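Long-range contacts in Sys-1 protein (Caenorhabditis elegans, PDB 3C2G), which acts as a beta-catenin in Wnt asymmetry signalling, binding the TCF factor POP-1 directly and activating or repressing target genes: residues Arg524-Leu529 with His567-Val572; Leu470-Pro475 with Leu530-Gln535. All blocks are in the same frame, centred on the assembly; numbering follows the deposited sequence.

In the fold
Both contacts use helix 515-535, so the two lie on one helix that is packed between two others near the C-terminal end of the armadillo domain: helix 457-472 packs on it in contact 2, helix 563-579 in contact 1. Their centres lie 12 Å apart, and each sits about 36 Å from the centre of the chain. Leu528 CD1 and Leu472 CD1 meet at 3.9 Å, which joins residues 524-529 to helix 457-472, while Leu530 CD2 reaches Val572 CB at 4.0 Å and so joins 530-535 to helix 563-579. The segments alternate along the chain because helix 515-535 supplies one to each contact.

Contact 1. Residues Arg524-Leu529 with His567-Val572; sequences RTISLL and HNVLVV
Ile526 meets Asn568, Val569 and Val572 where helices 515-535 and 563-579 of the armadillo superhelix pack side by side. The short axes approach to 9.5 Å and run broadly the same way, their N-to-C directions 47° apart, with Ile526 nearest Val569 and Ser527 nearest Asn568 by CA position.

Apolar contact carries the interface. The CG2 branch of Ile526 does the touching, being anti to the backbone N while CG1 lies beside that N. This methyl reaches Val572 CG1 at 4.1 Å and Val569 CG2 at 4.2 Å, so one carbon bridges two residues a helical turn apart. Leu529, one turn on from Ile526, adds its CB against Val572 CG2 at 4.3 Å; the two methyls of Val572 are thus shared between two residues of the facing helix.

No hydrogen bond crosses between the segments; Asn568 and Ser527 meet the other segment by van der Waals contact rather than by a bond. Asn568 slides past Ile526 in the opposite direction, its CB 3.7 Å from Ile526 CG2. Beyond the pair, Leu530 packs on Asn568, Val571 and Val572, and helix 457-472 meets Ser527 and Leu528 through Ile469. At the partly exposed side of the contact, the amide of Asn568 ends beside Ser527, with Asn568 ND2 4.1 Å from Ser527 CB.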
# COMPACT_ATOMS: atom_id res chain seq x y z
N ARG A 524 -5.63 24.35 -14.09
CA ARG A 524 -6.76 24.49 -13.20
C ARG A 524 -6.86 25.90 -12.64
O ARG A 524 -7.95 26.38 -12.39
CB ARG A 524 -6.73 23.43 -12.09
CG ARG A 524 -7.13 22.07 -12.60
CD ARG A 524 -6.87 20.98 -11.61
NE ARG A 524 -7.29 19.70 -12.15
CZ ARG A 524 -7.32 18.56 -11.46
NH1 ARG A 524 -6.95 18.57 -10.18
NH2 ARG A 524 -7.74 17.44 -12.02
N THR A 525 -5.72 26.56 -12.46
CA THR A 525 -5.70 27.94 -12.02
C THR A 525 -6.38 28.82 -13.07
O THR A 525 -7.31 29.57 -12.76
CB THR A 525 -4.26 28.42 -11.77
OG1 THR A 525 -3.66 27.64 -10.73
CG2 THR A 525 -4.25 29.87 -11.37
N ILE A 526 -5.91 28.73 -14.32
CA ILE A 526 -6.48 29.53 -15.40
C ILE A 526 -7.99 29.25 -15.48
O ILE A 526 -8.81 30.17 -15.61
CB ILE A 526 -5.78 29.22 -16.75
CG1 ILE A 526 -4.27 29.52 -16.68
CG2 ILE A 526 -6.43 29.99 -17.91
CD1 ILE A 526 -3.91 30.84 -15.99
N SER A 527 -8.35 27.99 -15.34
CA SER A 527 -9.71 27.56 -15.53
C SER A 527 -10.59 27.99 -14.36
O SER A 527 -11.77 28.31 -14.54
CB SER A 527 -9.73 26.04 -15.74
OG SER A 527 -10.99 25.51 -15.46
N LEU A 528 -10.03 28.03 -13.17
CA LEU A 528 -10.77 28.50 -12.01
C LEU A 528 -10.96 30.03 -12.01
O LEU A 528 -11.97 30.54 -11.51
CB LEU A 528 -10.13 28.01 -10.71
CG LEU A 528 -10.73 28.46 -9.37
CD1 LEU A 528 -12.20 28.12 -9.27
CD2 LEU A 528 -9.96 27.85 -8.22
N LEU A 529 -10.00 30.77 -12.55
CA LEU A 529 -10.14 32.22 -12.61
C LEU A 529 -11.29 32.58 -13.57
O LEU A 529 -12.06 33.50 -13.29
CB LEU A 529 -8.85 32.89 -13.02
CG LEU A 529 -7.70 32.81 -12.02
CD1 LEU A 529 -6.43 33.40 -12.63
CD2 LEU A 529 -8.04 33.51 -10.70
N HIS A 567 -7.17 28.29 -25.42
CA HIS A 567 -8.37 29.10 -25.47
C HIS A 567 -8.57 29.78 -24.13
O HIS A 567 -8.93 30.96 -24.08
CB HIS A 567 -9.59 28.27 -25.84
CG HIS A 567 -10.86 29.05 -25.91
ND1 HIS A 567 -11.14 29.94 -26.92
CD2 HIS A 567 -11.93 29.08 -25.08
CE1 HIS A 567 -12.33 30.49 -26.72
NE2 HIS A 567 -12.83 29.99 -25.60
N ASN A 568 -8.34 29.05 -23.04
CA ASN A 568 -8.54 29.59 -21.70
C ASN A 568 -7.57 30.73 -21.40
O ASN A 568 -7.93 31.77 -20.84
CB ASN A 568 -8.45 28.48 -20.64
CG ASN A 568 -9.75 27.72 -20.47
OD1 ASN A 568 -10.80 28.13 -20.97
ND2 ASN A 568 -9.70 26.62 -19.75
N VAL A 569 -6.32 30.51 -21.81
CA VAL A 569 -5.27 31.49 -21.61
C VAL A 569 -5.59 32.76 -22.39
O VAL A 569 -5.46 33.85 -21.85
CB VAL A 569 -3.91 30.90 -21.98
CG1 VAL A 569 -2.92 31.98 -22.32
CG2 VAL A 569 -3.40 30.02 -20.83
N LEU A 570 -6.04 32.60 -23.63
CA LEU A 570 -6.39 33.76 -24.45
C LEU A 570 -7.54 34.55 -23.85
O LEU A 570 -7.48 35.78 -23.77
CB LEU A 570 -6.74 33.33 -25.87
CG LEU A 570 -5.60 32.75 -26.70
CD1 LEU A 570 -6.14 32.01 -27.92
CD2 LEU A 570 -4.62 33.82 -27.11
N VAL A 571 -8.57 33.84 -23.41
CA VAL A 571 -9.79 34.48 -22.93
C VAL A 571 -9.55 35.20 -21.61
O VAL A 571 -10.02 36.33 -21.44
CB VAL A 571 -10.94 33.46 -22.82
CG1 VAL A 571 -12.15 34.05 -22.08
CG2 VAL A 571 -11.35 32.98 -24.22
N VAL A 572 -8.83 34.55 -20.69
CA VAL A 572 -8.58 35.15 -19.39
C VAL A 572 -7.75 36.43 -19.54
O VAL A 572 -8.01 37.42 -18.86
CB VAL A 572 -7.93 34.16 -18.36
CG1 VAL A 572 -6.42 34.02 -18.55
CG2 VAL A 572 -8.21 34.62 -16.94

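Contact 2. Residues Leu470-Pro475 with Leu530-Gln535; sequences LLLRTP and LVLMEQ
Leu472 of segment 470-475 packs against Val531 and Leu532 of helix 515-535. The contact is apolar, and the hydrogen bonds that accompany it are internal to 470-475.

The apolar part divides along the Leu472 side chain. Its CB lies 3.6 Å from Val531 CG1, the branch anti to the backbone N. Further out, Leu472 CD1 comes to 3.6 Å from Leu532 CD2, and the two leucines cross obliquely. The CB of Leu532 points away from the facing segment, yet its branched end comes nearer, which brings CG within 3.9 Å of Leu472 CD1. Leu483 and Val542 also touch Leu532.

Arg473 takes part through its aliphatic portion, its CD lying 4.1 Å from Val531 CG2. The two side chains cross at about a right angle, and a near-extended chi2 of 166° carries the arginine CD out to the valine methyl.

No hydrogen bond joins the segments, but two converge on Leu470 O. Thr474 OG1 donates at 2.7 Å, tilted 32° from the carbonyl plane. From the opposite face of that plane, Arg473 N donates at 3.2 Å. The Thr474 side chain thus ties the backbone at 474 back to the carbonyl of Leu470, four residues earlier, while Leu409 and Ile413 pack on it.

Segment 470-475 therefore rests on helix 515-535, whose Leu530 also touches helix 563-579; this layer-on-layer stacking of helices is what builds an armadillo superhelix.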
# COMPACT_ATOMS: atom_id res chain seq x y z
N LEU A 470 -15.45 22.60 -9.67
CA LEU A 470 -16.68 21.82 -9.72
C LEU A 470 -17.80 22.38 -8.83
O LEU A 470 -18.97 22.40 -9.24
CB LEU A 470 -16.41 20.37 -9.37
CG LEU A 470 -15.45 19.63 -10.31
CD1 LEU A 470 -15.22 18.20 -9.83
CD2 LEU A 470 -15.95 19.67 -11.75
N LEU A 471 -17.47 22.82 -7.62
CA LEU A 471 -18.46 23.43 -6.75
C LEU A 471 -19.12 24.64 -7.42
O LEU A 471 -20.33 24.77 -7.38
CB LEU A 471 -17.85 23.84 -5.41
CG LEU A 471 -17.70 22.72 -4.39
CD1 LEU A 471 -16.78 23.16 -3.25
CD2 LEU A 471 -19.05 22.23 -3.86
N LEU A 472 -18.32 25.49 -8.05
CA LEU A 472 -18.83 26.72 -8.63
C LEU A 472 -19.59 26.48 -9.92
O LEU A 472 -20.31 27.34 -10.37
CB LEU A 472 -17.72 27.75 -8.85
CG LEU A 472 -16.91 28.25 -7.64
CD1 LEU A 472 -15.81 29.14 -8.13
CD2 LEU A 472 -17.75 28.98 -6.60
N ARG A 473 -19.45 25.29 -10.51
CA ARG A 473 -20.19 24.95 -11.72
C ARG A 473 -21.44 24.15 -11.39
O ARG A 473 -22.17 23.73 -12.29
CB ARG A 473 -19.31 24.17 -12.68
CG ARG A 473 -18.37 25.04 -13.48
CD ARG A 473 -17.31 24.22 -14.16
NE ARG A 473 -17.85 23.43 -15.26
CZ ARG A 473 -17.25 22.36 -15.79
NH1 ARG A 473 -16.08 21.94 -15.32
NH2 ARG A 473 -17.84 21.71 -16.80
N THR A 474 -21.68 23.94 -10.10
CA THR A 474 -22.83 23.19 -9.63
C THR A 474 -23.98 24.17 -9.40
O THR A 474 -23.88 25.06 -8.56
CB THR A 474 -22.48 22.45 -8.32
OG1 THR A 474 -21.47 21.47 -8.60
CG2 THR A 474 -23.67 21.76 -7.75
N PRO A 475 -25.08 24.00 -10.15
CA PRO A 475 -26.20 24.95 -10.23
C PRO A 475 -26.81 25.34 -8.88
O PRO A 475 -27.04 26.52 -8.65
CB PRO A 475 -27.24 24.19 -11.08
CG PRO A 475 -26.43 23.27 -11.91
CD PRO A 475 -25.30 22.82 -11.01
N LEU A 530 -11.42 31.81 -14.65
CA LEU A 530 -12.54 31.92 -15.59
C LEU A 530 -13.90 31.64 -14.94
O LEU A 530 -14.85 32.43 -15.09
CB LEU A 530 -12.34 30.98 -16.77
CG LEU A 530 -11.31 31.49 -17.78
CD1 LEU A 530 -11.17 30.50 -18.91
CD2 LEU A 530 -11.70 32.89 -18.31
N VAL A 531 -13.99 30.51 -14.25
CA VAL A 531 -15.20 30.11 -13.57
C VAL A 531 -15.63 31.18 -12.57
O VAL A 531 -16.78 31.56 -12.56
CB VAL A 531 -15.06 28.72 -12.91
CG1 VAL A 531 -16.22 28.44 -12.00
CG2 VAL A 531 -14.96 27.62 -13.97
N LEU A 532 -14.68 31.67 -11.77
CA LEU A 532 -14.98 32.72 -10.79
C LEU A 532 -15.51 33.97 -11.46
O LEU A 532 -16.46 34.59 -10.98
CB LEU A 532 -13.75 33.09 -9.96
CG LEU A 532 -13.34 32.12 -8.84
CD1 LEU A 532 -11.84 32.27 -8.55
CD2 LEU A 532 -14.18 32.33 -7.58
N MSE A 533 -14.89 34.34 -12.59
CA MSE A 533 -15.34 35.50 -13.35
C MSE A 533 -16.80 35.35 -13.74
O MSE A 533 -17.61 36.24 -13.47
CB MSE A 533 -14.46 35.72 -14.57
CG MSE A 533 -13.22 36.52 -14.26
SE MSE A 533 -11.91 36.45 -15.70
CE MSE A 533 -10.75 37.96 -15.19
N GLU A 534 -17.14 34.20 -14.33
CA GLU A 534 -18.47 33.96 -14.87
C GLU A 534 -19.55 33.70 -13.81
O GLU A 534 -20.61 34.33 -13.82
CB GLU A 534 -18.42 32.80 -15.86
CG GLU A 534 -19.78 32.34 -16.35
CD GLU A 534 -19.76 31.84 -17.78
OE1 GLU A 534 -18.69 31.37 -18.23
OE2 GLU A 534 -20.81 31.92 -18.45
N GLN A 535 -19.26 32.78 -12.90
CA GLN A 535 -20.26 32.21 -12.00
C GLN A 535 -20.55 33.06 -10.78
O GLN A 535 -21.64 32.97 -10.21
CB GLN A 535 -19.82 30.82 -11.57
CG GLN A 535 -20.86 29.77 -11.83
CD GLN A 535 -21.00 29.42 -13.30
OE1 GLN A 535 -22.10 29.17 -13.77
NE2 GLN A 535 -19.89 29.42 -14.02